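Local coordinates for protein transcriptional repressor, TetR family (Thermus thermophilus, PDB 3ANP) that probably represses transcription by binding DNA as a TetR-family regulator, controls fatty acid degradation, and binds lauroyl-CoA in its ligand-binding domain, at residues Ala55-Tyr60 and Lys101-Pro106; Phe108-Leu111 and Val117-Arg120. One frame throughout, in Å; residues are numbered along the deposited sequence.

Contact 1. Residues Ala55-Tyr60 and Lys101-Pro106; sequences AVLLDY and KDLLLP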
# COMPACT_ATOMS: atom_id res chain seq x y z
N ALA A 55 1.44 -17.52 -9.69
CA ALA A 55 2.65 -17.37 -10.48
C ALA A 55 2.25 -17.12 -11.95
O ALA A 55 2.98 -16.48 -12.69
CB ALA A 55 3.55 -18.62 -10.35
N VAL A 56 1.10 -17.64 -12.36
CA VAL A 56 0.64 -17.40 -13.73
C VAL A 56 0.31 -15.91 -13.87
O VAL A 56 0.74 -15.25 -14.82
CB VAL A 56 -0.64 -18.22 -14.08
CG1 VAL A 56 -1.16 -17.81 -15.46
CG2 VAL A 56 -0.33 -19.73 -14.08
N LEU A 57 -0.43 -15.37 -12.91
CA LEU A 57 -0.79 -13.95 -12.95
C LEU A 57 0.45 -13.05 -12.91
O LEU A 57 0.48 -12.01 -13.56
CB LEU A 57 -1.73 -13.61 -11.79
CG LEU A 57 -3.04 -14.40 -11.71
CD1 LEU A 57 -3.78 -14.03 -10.42
CD2 LEU A 57 -3.93 -14.11 -12.95
N LEU A 58 1.47 -13.45 -12.16
CA LEU A 58 2.68 -12.64 -12.11
C LEU A 58 3.32 -12.59 -13.49
O LEU A 58 3.83 -11.55 -13.89
CB LEU A 58 3.68 -13.20 -11.11
CG LEU A 58 3.21 -13.09 -9.65
CD1 LEU A 58 4.29 -13.71 -8.77
CD2 LEU A 58 2.96 -11.63 -9.27
N ASP A 59 3.30 -13.70 -14.21
CA ASP A 59 3.86 -13.72 -15.56
C ASP A 59 3.13 -12.70 -16.43
O ASP A 59 3.75 -11.98 -17.21
CB ASP A 59 3.74 -15.12 -16.17
CG ASP A 59 5.04 -15.92 -16.09
OD1 ASP A 59 5.94 -15.52 -15.32
OD2 ASP A 59 5.15 -16.95 -16.79
N TYR A 60 1.80 -12.66 -16.30
CA TYR A 60 0.99 -11.70 -17.07
C TYR A 60 1.35 -10.28 -16.67
O TYR A 60 1.58 -9.42 -17.52
CB TYR A 60 -0.50 -11.92 -16.82
CG TYR A 60 -1.41 -11.01 -17.63
CD1 TYR A 60 -2.64 -10.58 -17.12
CD2 TYR A 60 -1.07 -10.62 -18.93
CE1 TYR A 60 -3.50 -9.78 -17.88
CE2 TYR A 60 -1.93 -9.82 -19.69
CZ TYR A 60 -3.14 -9.40 -19.16
OH TYR A 60 -3.98 -8.62 -19.91
N LYS A 101 -9.17 -5.71 -14.11
CA LYS A 101 -9.46 -5.79 -12.69
C LYS A 101 -9.59 -7.19 -12.06
O LYS A 101 -8.96 -7.47 -11.04
CB LYS A 101 -10.75 -5.00 -12.41
CG LYS A 101 -11.21 -5.06 -10.97
CD LYS A 101 -12.49 -4.26 -10.79
CE LYS A 101 -13.07 -4.45 -9.40
NZ LYS A 101 -13.46 -5.87 -9.17
N ASP A 102 -10.41 -8.05 -12.65
CA ASP A 102 -10.61 -9.40 -12.10
C ASP A 102 -9.35 -10.27 -12.07
O ASP A 102 -9.23 -11.15 -11.21
CB ASP A 102 -11.72 -10.12 -12.86
CG ASP A 102 -13.07 -9.42 -12.75
OD1 ASP A 102 -13.36 -8.81 -11.69
OD2 ASP A 102 -13.85 -9.50 -13.72
N LEU A 103 -8.43 -10.06 -13.01
CA LEU A 103 -7.19 -10.83 -13.04
C LEU A 103 -6.13 -10.17 -12.15
O LEU A 103 -5.37 -10.85 -11.47
CB LEU A 103 -6.62 -10.91 -14.46
CG LEU A 103 -7.45 -11.63 -15.52
CD1 LEU A 103 -6.84 -11.39 -16.90
CD2 LEU A 103 -7.50 -13.10 -15.20
N LEU A 104 -6.07 -8.85 -12.17
CA LEU A 104 -5.07 -8.16 -11.37
C LEU A 104 -5.33 -8.16 -9.87
O LEU A 104 -4.38 -8.12 -9.08
CB LEU A 104 -4.92 -6.71 -11.85
CG LEU A 104 -4.49 -6.51 -13.30
CD1 LEU A 104 -4.39 -5.03 -13.60
CD2 LEU A 104 -3.16 -7.21 -13.55
N LEU A 105 -6.59 -8.23 -9.45
CA LEU A 105 -6.83 -8.20 -8.00
C LEU A 105 -6.13 -9.36 -7.26
O LEU A 105 -5.36 -9.11 -6.33
CB LEU A 105 -8.33 -8.19 -7.70
CG LEU A 105 -8.75 -8.05 -6.23
CD1 LEU A 105 -8.10 -6.82 -5.63
CD2 LEU A 105 -10.27 -7.94 -6.13
N PRO A 106 -6.36 -10.62 -7.66
CA PRO A 106 -5.66 -11.69 -6.93
C PRO A 106 -4.15 -11.57 -7.06
O PRO A 106 -3.39 -12.03 -6.21
CB PRO A 106 -6.23 -12.97 -7.54
CG PRO A 106 -6.74 -12.54 -8.89
CD PRO A 106 -7.35 -11.19 -8.60
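L57 and L103 face each other where two helices cross steeply, a small example of how a regulator joins two helices through a few apolar surfaces, two pairs of them set at about right angles. The short helical segments pass with their axes 9.7 Å apart at a signed crossing angle of -117°. L57 and Y60, one turn apart on 55-60, both point at the second helix, and each takes a different part of it. The L57 side chain sets CG anti to its carbonyl carbon (chi1 -58°), which carries the two methyls out over the turn between L103 and P106. Its CD1 lies 3.7 Å from CG of P106, the leucine crossing the proline ring at about a right angle. The same methyl rests 3.7 Å from the backbone O of L103, so the leucine packs against main chain as well as side chain; its other methyl, CD2, approaches CD2 of L103 more loosely at 4.3 Å. P106 stands at a kink, where its nitrogen makes no bond to the turn before, and CG of its ring is the atom L57 meets.

Y60 meets the other branch of L103. With CG anti to the backbone N (chi1 -177°), its ring carries CE1 to within 3.8 Å of CD1 of L103, the two side chains again crossing nearly perpendicularly. The phenol OH is hydrogen-bonded to E100, just ahead of the second segment, so its polar end is satisfied outside the packing. M19 of helix 3-25 touches both Y60 and L103, while F27 covers L57 and P106, so elements from the DNA-binding end close over the contact. Such packing of helix 54-77 on helix 101-110 is characteristic of the TetR fold, in which a long helix links the helix-turn-helix region to the ligand-binding helices.

Contact 2. Residues Phe108-Leu111 and Val117-Arg120; sequences FYEL and VRAR. With DCC (dodecyl-coa), chain E.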
# COMPACT_ATOMS: atom_id res chain seq x y z
N PHE A 108 -2.51 -8.66 -7.08
CA PHE A 108 -2.10 -7.64 -6.10
C PHE A 108 -1.96 -8.23 -4.69
O PHE A 108 -1.07 -7.85 -3.94
CB PHE A 108 -3.10 -6.47 -6.04
CG PHE A 108 -3.14 -5.61 -7.28
CD1 PHE A 108 -2.00 -5.39 -8.07
CD2 PHE A 108 -4.33 -4.95 -7.64
CE1 PHE A 108 -2.03 -4.54 -9.18
CE2 PHE A 108 -4.37 -4.10 -8.75
CZ PHE A 108 -3.22 -3.89 -9.52
N TYR A 109 -2.84 -9.15 -4.32
CA TYR A 109 -2.75 -9.74 -2.98
C TYR A 109 -1.45 -10.53 -2.79
O TYR A 109 -0.96 -10.66 -1.68
CB TYR A 109 -3.95 -10.66 -2.69
CG TYR A 109 -5.18 -9.89 -2.33
CD1 TYR A 109 -5.22 -9.09 -1.18
CD2 TYR A 109 -6.31 -9.93 -3.14
CE1 TYR A 109 -6.36 -8.35 -0.85
CE2 TYR A 109 -7.45 -9.19 -2.82
CZ TYR A 109 -7.46 -8.41 -1.68
OH TYR A 109 -8.61 -7.70 -1.37
N GLU A 110 -0.91 -11.04 -3.89
CA GLU A 110 0.33 -11.81 -3.83
C GLU A 110 1.49 -10.95 -3.33
O GLU A 110 2.43 -11.45 -2.72
CB GLU A 110 0.63 -12.42 -5.20
CG GLU A 110 1.75 -13.42 -5.26
CD GLU A 110 1.54 -14.67 -4.40
OE1 GLU A 110 0.42 -14.96 -3.96
OE2 GLU A 110 2.54 -15.39 -4.20
N LEU A 111 1.43 -9.64 -3.56
CA LEU A 111 2.47 -8.74 -3.07
C LEU A 111 2.36 -8.61 -1.54
O LEU A 111 3.24 -8.07 -0.90
CB LEU A 111 2.33 -7.36 -3.72
CG LEU A 111 2.79 -7.36 -5.18
CD1 LEU A 111 2.07 -6.30 -5.99
CD2 LEU A 111 4.31 -7.14 -5.20
N VAL A 117 9.13 -15.19 0.78
CA VAL A 117 9.74 -15.63 -0.47
C VAL A 117 8.78 -15.32 -1.63
O VAL A 117 9.20 -14.90 -2.71
CB VAL A 117 10.01 -17.16 -0.45
CG1 VAL A 117 10.40 -17.65 -1.85
CG2 VAL A 117 11.12 -17.47 0.56
N ARG A 118 7.49 -15.54 -1.40
CA ARG A 118 6.51 -15.27 -2.43
C ARG A 118 6.25 -13.78 -2.61
O ARG A 118 6.04 -13.32 -3.74
CB ARG A 118 5.20 -16.01 -2.14
CG ARG A 118 5.25 -17.42 -2.70
CD ARG A 118 4.03 -18.25 -2.40
NE ARG A 118 2.78 -17.71 -2.93
CZ ARG A 118 1.68 -18.43 -3.07
NH1 ARG A 118 1.69 -19.72 -2.74
NH2 ARG A 118 0.55 -17.86 -3.46
N ALA A 119 6.28 -13.02 -1.51
CA ALA A 119 6.07 -11.57 -1.61
C ALA A 119 7.22 -10.98 -2.41
O ALA A 119 7.01 -10.11 -3.26
CB ALA A 119 6.02 -10.91 -0.22
N ARG A 120 8.43 -11.46 -2.13
CA ARG A 120 9.61 -10.99 -2.83
C ARG A 120 9.54 -11.35 -4.31
O ARG A 120 9.93 -10.57 -5.17
CB ARG A 120 10.88 -11.61 -2.23
CG ARG A 120 12.14 -11.01 -2.80
CD ARG A 120 13.39 -11.68 -2.23
NE ARG A 120 14.59 -10.97 -2.66
CZ ARG A 120 15.00 -9.80 -2.18
NH1 ARG A 120 14.30 -9.20 -1.23
NH2 ARG A 120 16.10 -9.24 -2.64
C2 DCC E . 22.82 -5.56 -2.15
C4 DCC E . 21.61 -3.62 -2.46
C5 DCC E . 21.64 -3.82 -3.83
C6 DCC E . 22.29 -4.95 -4.32
C8 DCC E . 20.55 -2.01 -3.43
C10 DCC E . 1.76 -3.51 -12.77
C11 DCC E . 0.73 -4.31 -13.57
C12 DCC E . 0.77 -3.94 -15.05
N9 DCC E . 20.93 -2.49 -2.25
N7 DCC E . 20.98 -2.82 -4.40
N3 DCC E . 22.20 -4.50 -1.65
N1 DCC E . 22.87 -5.79 -3.45
N6 DCC E . 22.35 -5.18 -5.63
C1' DCC E . 20.65 -1.88 -0.93
C2' DCC E . 19.49 -0.89 -1.01
O2' DCC E . 19.91 0.31 -1.66
C3' DCC E . 19.33 -0.64 0.49
O3' DCC E . 20.33 0.28 0.93
C4' DCC E . 19.60 -2.02 1.09
O4' DCC E . 20.13 -2.82 0.01
C5' DCC E . 18.28 -2.60 1.58
O5' DCC E . 17.31 -2.62 0.53
P1 DCC E . 15.74 -2.77 0.86
O11 DCC E . 15.38 -1.87 1.98
O12 DCC E . 15.00 -2.65 -0.41
O6 DCC E . 15.61 -4.28 1.39
P2 DCC E . 15.39 -5.51 0.38
O21 DCC E . 16.03 -6.55 1.22
O22 DCC E . 15.98 -4.89 -0.82
O7 DCC E . 13.78 -5.47 0.54
CPA DCC E . 12.96 -4.73 -0.37
CPB DCC E . 11.79 -5.60 -0.83
CP8 DCC E . 11.17 -6.31 0.38
CP7 DCC E . 12.29 -6.64 -1.84
CP9 DCC E . 10.73 -4.72 -1.50
OP3 DCC E . 10.60 -5.35 1.28
CP6 DCC E . 10.11 -7.31 -0.07
OP2 DCC E . 10.43 -8.45 -0.39
NP2 DCC E . 8.86 -6.85 -0.09
CP5 DCC E . 7.73 -7.71 -0.51
CP4 DCC E . 6.62 -6.84 -1.10
CP3 DCC E . 6.10 -5.84 -0.08
OP1 DCC E . 6.87 -5.12 0.55
NP1 DCC E . 4.77 -5.80 0.06
CP2 DCC E . 4.13 -4.88 1.02
CP1 DCC E . 4.20 -3.44 0.50
S DCC E . 3.14 -3.16 -0.97
P3 DCC E . 19.93 1.43 1.99
O31 DCC E . 19.68 2.73 1.33
O32 DCC E . 18.63 0.89 2.78
O33 DCC E . 21.13 1.49 3.05
CA1 DCC E . 4.25 -3.42 -2.30
CA2 DCC E . 3.87 -2.91 -3.69
OA1 DCC E . 5.32 -4.01 -2.11
CA3 DCC E . 5.10 -2.84 -4.60
CA4 DCC E . 4.77 -2.25 -5.97
CA5 DCC E . 3.76 -3.09 -6.74
CA6 DCC E . 3.64 -2.58 -8.18
CA7 DCC E . 2.70 -3.46 -9.01
CA8 DCC E . 2.70 -3.03 -10.48
CA9 DCC E . 1.70 -3.86 -11.28
O HOH W 1 4.78 -14.78 -5.61
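Beside the acyl-CoA pocket of this TetR-family fold, E110 and R118 form a side-on, two-nitrogen salt bridge that joins helix 101-110 to helix 116-125. The guanidinium presents its NE and NH2 edge to the carboxylate, one nitrogen to each oxygen. NH2 of R118 reaches OE1 of E110 at 2.9 Å in an almost straight bond (177°), on the syn side but tilted out of the carboxylate plane. NE of R118 gives the other bond, 2.7 Å long, to the syn lone pair of OE2 of E110. The two flat groups are turned 32° from each other, so the fork is slightly twisted. E110 gets there with CG anti to its backbone N (chi1 -171°) and a bend at the next bond. A water donates to OE2 of E110 and to the backbone O of R118, bridging the helices a second time. N113 bonds OE1, so each buried carboxylate oxygen has two donors, while Y52 meets the arginine through a cation-pi contact. A methionine in place of R118 would probably leave the E110 carboxylate without its charged mate, held by N113 and the water alone among the partners described.

On the ligand side both segments touch the bound lauroyl-CoA (dodecyl-CoA, DCC). The backbone O of L111 accepts a hydrogen bond from NP1 of the ligand at 2.9 Å, and CD1 of L111 lies 3.7 Å from CA5 of its acyl chain. CB of A119 packs 3.6 Å from CP5 on the pantetheine arm. Next to it, R120 brings NH1 to 3.3 Å from the ligand's methyl carbon CP7. R156 of this chain and T173, R168 and R176 of the second subunit also hydrogen-bond the ligand, completing an acyl-CoA pocket at the dimer interface whose pantetheine-binding part L111 O and A119 line.

How the contacts relate
Helix 101-110 serves both contacts: its first half packs on helix 54-77 in contact 1, and its last turn meets helix 116-125 in contact 2. The two centres lie about 11 Å apart. Along the chain the contacts come in series, contact 1 closing before contact 2 opens, with a single residue separating 101-106 from 108-111. One is apolar and faces the helices of the DNA-binding end; the other is charged and borders the bound acyl-CoA. The shared helix touches both the ligand side and the DNA-binding end, a placement consistent with the TetR family, where ligand binding is generally relayed through helices to the helix-turn-helix.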